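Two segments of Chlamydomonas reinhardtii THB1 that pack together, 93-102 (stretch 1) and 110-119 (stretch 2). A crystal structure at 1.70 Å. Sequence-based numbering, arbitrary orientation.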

ATOM      1  N   VAL A  93       3.143   2.739  -8.228  1.00  9.59           N
ATOM      2  CA  VAL A  93       2.554   2.790  -6.891  1.00 10.84           C
ATOM      3  C   VAL A  93       3.575   2.386  -5.847  1.00 12.66           C
ATOM      4  O   VAL A  93       3.707   3.031  -4.805  1.00 11.14           O
ATOM      5  CB  VAL A  93       1.302   1.901  -6.840  1.00 11.31           C
ATOM      6  CG1 VAL A  93       0.898   1.690  -5.394  1.00 13.67           C
ATOM      7  CG2 VAL A  93       0.195   2.599  -7.561  1.00 11.46           C
ATOM      8  N   ALA A  94       4.336   1.332  -6.133  1.00 10.02           N
ATOM      9  CA  ALA A  94       5.369   0.882  -5.211  1.00 14.62           C
ATOM     10  C   ALA A  94       6.417   1.957  -4.996  1.00 14.31           C
ATOM     11  O   ALA A  94       6.868   2.176  -3.862  1.00 14.03           O
ATOM     12  CB  ALA A  94       6.014  -0.397  -5.751  1.00 17.58           C
ATOM     13  N   ALA A  95       6.794   2.663  -6.069  1.00 10.04           N
ATOM     14  CA  ALA A  95       7.806   3.702  -5.958  1.00 12.48           C
ATOM     15  C   ALA A  95       7.300   4.885  -5.141  1.00 14.75           C
ATOM     16  O   ALA A  95       8.065   5.496  -4.388  1.00 13.34           O
ATOM     17  CB  ALA A  95       8.235   4.156  -7.354  1.00 11.90           C
ATOM     18  N   HIS A  96       6.013   5.217  -5.260  1.00 11.60           N
ATOM     19  CA  HIS A  96       5.468   6.236  -4.378  1.00  9.59           C
ATOM     20  C   HIS A  96       5.571   5.817  -2.927  1.00 12.61           C
ATOM     21  O   HIS A  96       5.837   6.651  -2.059  1.00 10.92           O
ATOM     22  CB  HIS A  96       4.010   6.525  -4.708  1.00 11.81           C
ATOM     23  CG  HIS A  96       3.834   7.423  -5.880  1.00  9.61           C
ATOM     24  ND1 HIS A  96       4.333   8.710  -5.913  1.00 14.06           N
ATOM     25  CD2 HIS A  96       3.182   7.236  -7.049  1.00  9.32           C
ATOM     26  CE1 HIS A  96       4.005   9.271  -7.062  1.00 14.86           C
ATOM     27  NE2 HIS A  96       3.305   8.397  -7.769  1.00 10.63           N
ATOM     28  N   LEU A  97       5.313   4.549  -2.631  1.00  9.78           N
ATOM     29  CA  LEU A  97       5.398   4.128  -1.237  1.00 11.48           C
ATOM     30  C   LEU A  97       6.844   4.124  -0.768  1.00 11.48           C
ATOM     31  O   LEU A  97       7.139   4.520   0.361  1.00 10.80           O
ATOM     32  CB  LEU A  97       4.783   2.752  -1.043  1.00 11.67           C
ATOM     33  CG  LEU A  97       4.766   2.264   0.414  1.00 15.23           C
ATOM     34  CD1 LEU A  97       3.997   3.241   1.321  1.00 15.65           C
ATOM     35  CD2 LEU A  97       4.192   0.836   0.537  1.00 15.35           C
ATOM     36  N   ASP A  98       7.756   3.673  -1.615  1.00 11.11           N
ATOM     37  CA  ASP A  98       9.155   3.651  -1.202  1.00 13.19           C
ATOM     38  C   ASP A  98       9.636   5.063  -0.911  1.00 10.41           C
ATOM     39  O   ASP A  98      10.234   5.318   0.137  1.00  9.48           O
ATOM     40  CB  ASP A  98      10.021   3.000  -2.272  1.00 10.65           C
ATOM     41  CG  ASP A  98      11.494   2.998  -1.876  1.00 17.21           C
ATOM     42  OD1 ASP A  98      11.913   2.089  -1.153  1.00 24.69           O
ATOM     43  OD2 ASP A  98      12.221   3.927  -2.258  1.00 23.66           O
ATOM     44  N   SER A  99       9.337   6.004  -1.816  1.00 13.83           N
ATOM     45  CA  SER A  99       9.721   7.404  -1.614  1.00 11.81           C
ATOM     46  C   SER A  99       9.070   7.994  -0.372  1.00 11.42           C
ATOM     47  O   SER A  99       9.685   8.802   0.335  1.00 10.76           O
ATOM     48  CB  SER A  99       9.338   8.226  -2.846  1.00 13.33           C
ATOM     49  OG  SER A  99      10.190   7.899  -3.939  1.00 21.00           O
ATOM     50  N   THR A 100       7.809   7.623  -0.107  1.00  9.61           N
ATOM     51  CA  THR A 100       7.135   8.084   1.105  1.00  7.48           C
ATOM     52  C   THR A 100       7.851   7.596   2.352  1.00  8.84           C
ATOM     53  O   THR A 100       8.066   8.362   3.306  1.00 11.92           O
ATOM     54  CB  THR A 100       5.693   7.586   1.113  1.00 14.05           C
ATOM     55  OG1 THR A 100       4.966   8.197   0.039  1.00 11.51           O
ATOM     56  CG2 THR A 100       5.032   7.861   2.460  1.00 12.20           C
ATOM     57  N   LEU A 101       8.177   6.298   2.387  1.00  9.89           N
ATOM     58  CA  LEU A 101       8.833   5.755   3.571  1.00 11.18           C
ATOM     59  C   LEU A 101      10.198   6.395   3.766  1.00 12.72           C
ATOM     60  O   LEU A 101      10.609   6.673   4.900  1.00 13.13           O
ATOM     61  CB  LEU A 101       8.951   4.245   3.432  1.00  8.63           C
ATOM     62  CG  LEU A 101       7.626   3.492   3.464  1.00 12.37           C
ATOM     63  CD1 LEU A 101       7.910   1.987   3.263  1.00 10.66           C
ATOM     64  CD2 LEU A 101       6.851   3.748   4.747  1.00 16.19           C
ATOM     65  N   GLN A 102      10.887   6.681   2.660  1.00 10.23           N
ATOM     66  CA  GLN A 102      12.182   7.343   2.732  1.00 13.91           C
ATOM     67  C   GLN A 102      12.042   8.735   3.327  1.00 17.25           C
ATOM     68  O   GLN A 102      12.789   9.121   4.232  1.00 16.67           O
ATOM     69  CB  GLN A 102      12.797   7.411   1.331  1.00 13.84           C
ATOM     70  CG  GLN A 102      14.112   8.169   1.275  1.00 15.29           C
ATOM     71  CD  GLN A 102      15.234   7.489   2.046  1.00 30.66           C
ATOM     72  OE1 GLN A 102      15.216   6.273   2.262  1.00 30.54           O
ATOM     73  NE2 GLN A 102      16.218   8.277   2.468  1.00 29.54           N
TER
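Stretch 2, residues 110-119: LKAEAMAIVA

Stretch 2 is helical from L110 to A119, as stretch 1 is from V93 to Q102, and each is a segment of a helix that extends beyond it at both ends. Regular i to i+4 backbone hydrogen bonds run through both, such as L101 N to L97 O at 2.9 Å and M115 N to K111 O at 2.9 Å. The two helices run nearly antiparallel, with 160° between their N-to-C directions, and their axes approach to 10.3 Å. The register follows from this direction: the early part of stretch 1 faces the late part of stretch 2. The CA atoms of A94 and V118 lie 7.2 Å apart, those of D98 and M115 6.7 Å, and those of L101 and K111 6.5 Å. The residues that meet stretch 1 are K111, A114, M115 and V118, at intervals of three, one and three; K111 to M115 and A114 to V118 are each four apart, close to one helical turn, so all four lie on one face. Together the two stretches bury 409 Å² of surface.

The apolar packing centres on M115, a knob whose side chain sits among A94, L97, D98 and L101. Methionine suits this place because its unbranched, flexible chain can bend to fit; here all three chi angles are in the m well. CE of M115 lies 4.0 Å from CB of A94 and 3.2 Å from its backbone O, so the methyl touches both the short side chain and the main chain of this residue. The M115 SD lies 4.0 Å from CG of L97 and 4.1 Å from CD1 of L101, while M115 CG passes 3.6 Å from OD1 of D98, so the aliphatic part of the knob also touches a polar wall of its hole.

Beside the knob, further apolar side chains meet between the helices. CD2 of L97 meets CG2 of V118 at 3.7 Å, and CD1 of L101 meets CB of A114 at 4.0 Å. All four of these residues are buried and direct their CA-to-CB bonds toward the opposing stretch. A114 offers just a methyl group, a compact surface for the longer leucine to rest against.

The polar contacts gather around K111, which has the largest area covered by the partner stretch, 93 Å². Its NZ donates a hydrogen bond to OD1 of D98 at 2.9 Å, and the opposite charges make this a salt bridge. The CA-to-CB bond of D98 points sideways, but the end of its side chain comes nearer and so meets the amine. Lysine serves two purposes here: its charged end pairs with the carboxylate, while its aliphatic stem packs against leucine, CD lying 4.0 Å from CB of L101. Q102, an exposed residue, also bends its end inward, placing OE1 3.3 Å from CE of K111. That methylene adjoins the charged nitrogen, so a polar amide oxygen is a reasonable neighbour.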

ATOM      1  N   LEU A 110      14.262  -1.501   7.406  1.00 14.52           N
ATOM      2  CA  LEU A 110      12.821  -1.666   7.542  1.00 11.95           C
ATOM      3  C   LEU A 110      12.116  -1.287   6.252  1.00 11.30           C
ATOM      4  O   LEU A 110      11.151  -1.945   5.842  1.00 12.44           O
ATOM      5  CB  LEU A 110      12.295  -0.813   8.707  1.00 13.06           C
ATOM      6  CG  LEU A 110      12.956  -1.069  10.064  1.00 17.43           C
ATOM      7  CD1 LEU A 110      12.235  -0.323  11.170  1.00 19.07           C
ATOM      8  CD2 LEU A 110      12.940  -2.526  10.337  1.00 25.65           C
ATOM      9  N   LYS A 111      12.585  -0.225   5.592  1.00  8.67           N
ATOM     10  CA  LYS A 111      12.012   0.116   4.293  1.00 10.73           C
ATOM     11  C   LYS A 111      12.154  -1.041   3.296  1.00  9.03           C
ATOM     12  O   LYS A 111      11.216  -1.354   2.567  1.00 10.69           O
ATOM     13  CB  LYS A 111      12.659   1.394   3.751  1.00 11.93           C
ATOM     14  CG  LYS A 111      11.997   1.879   2.450  1.00 10.31           C
ATOM     15  CD  LYS A 111      12.536   3.287   2.037  1.00 12.16           C
ATOM     16  CE  LYS A 111      14.025   3.269   1.749  1.00 19.74           C
ATOM     17  NZ  LYS A 111      14.255   2.678   0.422  1.00 23.28           N
ATOM     18  N   ALA A 112      13.324  -1.711   3.271  1.00  9.29           N
ATOM     19  CA  ALA A 112      13.513  -2.818   2.344  1.00 10.07           C
ATOM     20  C   ALA A 112      12.556  -3.949   2.655  1.00  8.76           C
ATOM     21  O   ALA A 112      11.983  -4.558   1.743  1.00 10.85           O
ATOM     22  CB  ALA A 112      14.956  -3.329   2.409  1.00 11.74           C
ATOM     23  N   GLU A 113      12.377  -4.252   3.942  1.00  8.84           N
ATOM     24  CA  GLU A 113      11.448  -5.309   4.319  1.00  9.38           C
ATOM     25  C   GLU A 113      10.035  -4.962   3.867  1.00  9.30           C
ATOM     26  O   GLU A 113       9.332  -5.788   3.272  1.00 11.10           O
ATOM     27  CB  GLU A 113      11.480  -5.530   5.830  1.00 10.75           C
ATOM     28  CG  GLU A 113      10.622  -6.736   6.198  1.00 12.67           C
ATOM     29  CD  GLU A 113      10.758  -7.171   7.648  1.00 16.09           C
ATOM     30  OE1 GLU A 113      11.591  -6.597   8.375  1.00 17.27           O
ATOM     31  OE2 GLU A 113      10.018  -8.100   8.039  1.00 30.38           O
ATOM     32  N   ALA A 114       9.598  -3.738   4.178  1.00  8.38           N
ATOM     33  CA  ALA A 114       8.253  -3.316   3.807  1.00  9.13           C
ATOM     34  C   ALA A 114       8.067  -3.400   2.306  1.00 11.53           C
ATOM     35  O   ALA A 114       7.040  -3.893   1.815  1.00 12.45           O
ATOM     36  CB  ALA A 114       8.002  -1.886   4.314  1.00 10.14           C
ATOM     37  N   MET A 115       9.068  -2.962   1.552  1.00 10.13           N
ATOM     38  CA  MET A 115       8.872  -2.925   0.113  1.00  8.45           C
ATOM     39  C   MET A 115       8.931  -4.321  -0.483  1.00 13.74           C
ATOM     40  O   MET A 115       8.289  -4.579  -1.505  1.00 13.49           O
ATOM     41  CB  MET A 115       9.902  -1.995  -0.531  1.00 10.74           C
ATOM     42  CG  MET A 115       9.703  -0.526  -0.187  1.00 12.60           C
ATOM     43  SD  MET A 115       8.024   0.137  -0.377  1.00 16.37           S
ATOM     44  CE  MET A 115       7.684  -0.354  -2.082  1.00 15.66           C
ATOM     45  N   ALA A 116       9.663  -5.246   0.145  1.00 11.34           N
ATOM     46  CA  ALA A 116       9.613  -6.627  -0.333  1.00 12.46           C
ATOM     47  C   ALA A 116       8.253  -7.251  -0.074  1.00 14.26           C
ATOM     48  O   ALA A 116       7.765  -8.053  -0.880  1.00 12.75           O
ATOM     49  CB  ALA A 116      10.710  -7.442   0.334  1.00 13.17           C
ATOM     50  N   ILE A 117       7.645  -6.917   1.061  1.00 10.80           N
ATOM     51  CA  ILE A 117       6.291  -7.377   1.345  1.00  9.80           C
ATOM     52  C   ILE A 117       5.307  -6.805   0.326  1.00 10.27           C
ATOM     53  O   ILE A 117       4.448  -7.527  -0.198  1.00 13.75           O
ATOM     54  CB  ILE A 117       5.897  -7.014   2.788  1.00 11.41           C
ATOM     55  CG1 ILE A 117       6.715  -7.813   3.788  1.00 11.83           C
ATOM     56  CG2 ILE A 117       4.402  -7.254   2.995  1.00 13.91           C
ATOM     57  CD1 ILE A 117       6.586  -7.313   5.200  1.00 14.85           C
ATOM     58  N   VAL A 118       5.425  -5.514   0.011  1.00 12.51           N
ATOM     59  CA  VAL A 118       4.595  -4.969  -1.060  1.00 13.58           C
ATOM     60  C   VAL A 118       4.860  -5.697  -2.375  1.00 17.55           C
ATOM     61  O   VAL A 118       3.935  -5.978  -3.145  1.00 15.99           O
ATOM     62  CB  VAL A 118       4.815  -3.456  -1.189  1.00 17.91           C
ATOM     63  CG1 VAL A 118       4.064  -2.914  -2.421  1.00 20.65           C
ATOM     64  CG2 VAL A 118       4.363  -2.786   0.072  1.00 16.30           C
ATOM     65  N   ALA A 119       6.124  -6.018  -2.662  1.00 13.33           N
ATOM     66  CA  ALA A 119       6.388  -6.753  -3.895  1.00 13.40           C
ATOM     67  C   ALA A 119       5.661  -8.092  -3.902  1.00 13.00           C
ATOM     68  O   ALA A 119       5.223  -8.560  -4.965  1.00 15.81           O
ATOM     69  CB  ALA A 119       7.890  -6.960  -4.082  1.00 12.06           C
TER